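Local coordinates for protein design 2L4HC2_11 (Synthetic construct, PDB 5J2L) that self-assembles as a de novo designed homodimer of helical hairpins, with specificity designed to come from modular hydrogen-bond networks, at the interface of chains A and B. Coordinates in Å, arbitrary orientation; residue numbers count along the deposited sequence, not the author numbering. Chains: chain A/B, protein design 2L4HC2_11.

The interface of chains A and B. Residues chain A 39, 42; chain B 46-47, 50.
A:Thr39, in the last turn of helix 7-41, and A:Arg42, just past that helix in the loop with a positive phi in the left-handed region, face the first turns of B helix 46-80, where B:Ala46, B:Asp47 and B:Ile50 all keep regular helical backbone angles. The apolar part of the contact is methyl against methyl: A:Thr39 CG2 lies 3.3 Å from B:Ile50 CG2, closer than methyl groups normally pack, as the two side chains run antiparallel alongside one another. The chi1 of -61° at A:Thr39 sets that methyl opposite the backbone N and directs it at chain B, while OG1 sits beside the N. CD1, at the end of the CG1 branch of B:Ile50, lies against the aliphatic stem of A:Arg42, 3.9 Å from CD, and the two side chains meet at about a right angle. With chi1 at -177° and the chain extended from CG to NE, A:Arg42 reaches from the loop toward chain B and carries its guanidinium to B:Asp47. There the salt bridge pairs NH1 with OD1 of the carboxylate, but the arginine is poorly ordered and the modelled separation is too short to be trusted. As modelled, the guanidinium and carboxylate planes are nearly perpendicular, 88° apart, not a coplanar two-pronged pairing; NH2, 3.2 Å from B:Asp47 OD1, points its N-H elsewhere. NH2 also passes B:Ala46 CB at 3.8 Å, at the start of the helix. The patch, 180 Å² of hidden surface in total, joins a small apolar contact to a loosely defined charge pair at the loop end of the bundle, where it may contribute modestly to the pairing of the two hairpins.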
# COMPACT_ATOMS: atom_id res chain seq x y z
N THR A 39 13.71 -9.71 -10.83
CA THR A 39 13.34 -11.10 -10.77
C THR A 39 13.63 -11.76 -12.10
O THR A 39 14.08 -12.91 -12.14
CB THR A 39 11.85 -11.28 -10.41
OG1 THR A 39 11.58 -10.71 -9.12
CG2 THR A 39 11.53 -12.74 -10.36
N ARG A 42 17.40 -12.25 -13.02
CA ARG A 42 17.87 -13.38 -12.27
C ARG A 42 19.37 -13.27 -12.05
O ARG A 42 20.11 -14.26 -12.06
CB ARG A 42 17.49 -14.69 -12.94
CG ARG A 42 17.88 -15.92 -12.16
CD ARG A 42 17.26 -17.13 -12.72
NE ARG A 42 17.68 -18.33 -12.02
CZ ARG A 42 17.08 -19.52 -12.15
NH1 ARG A 42 16.03 -19.63 -12.93
NH2 ARG A 42 17.52 -20.58 -11.48
N ALA B 46 15.73 -22.22 -6.74
CA ALA B 46 15.69 -20.81 -7.02
C ALA B 46 14.44 -20.49 -7.83
O ALA B 46 13.80 -19.47 -7.61
CB ALA B 46 16.94 -20.36 -7.75
N ASP B 47 14.10 -21.38 -8.76
CA ASP B 47 12.93 -21.20 -9.60
C ASP B 47 11.66 -21.18 -8.77
O ASP B 47 10.76 -20.38 -9.02
CB ASP B 47 12.85 -22.29 -10.66
CG ASP B 47 13.90 -22.12 -11.73
OD1 ASP B 47 14.41 -21.04 -11.86
OD2 ASP B 47 14.22 -23.09 -12.39
N ILE B 50 11.55 -17.91 -6.90
CA ILE B 50 11.21 -16.84 -7.82
C ILE B 50 9.72 -16.80 -8.08
O ILE B 50 9.12 -15.73 -8.13
CB ILE B 50 11.99 -16.94 -9.13
CG1 ILE B 50 13.47 -16.67 -8.88
CG2 ILE B 50 11.40 -15.99 -10.15
CD1 ILE B 50 14.36 -17.03 -10.05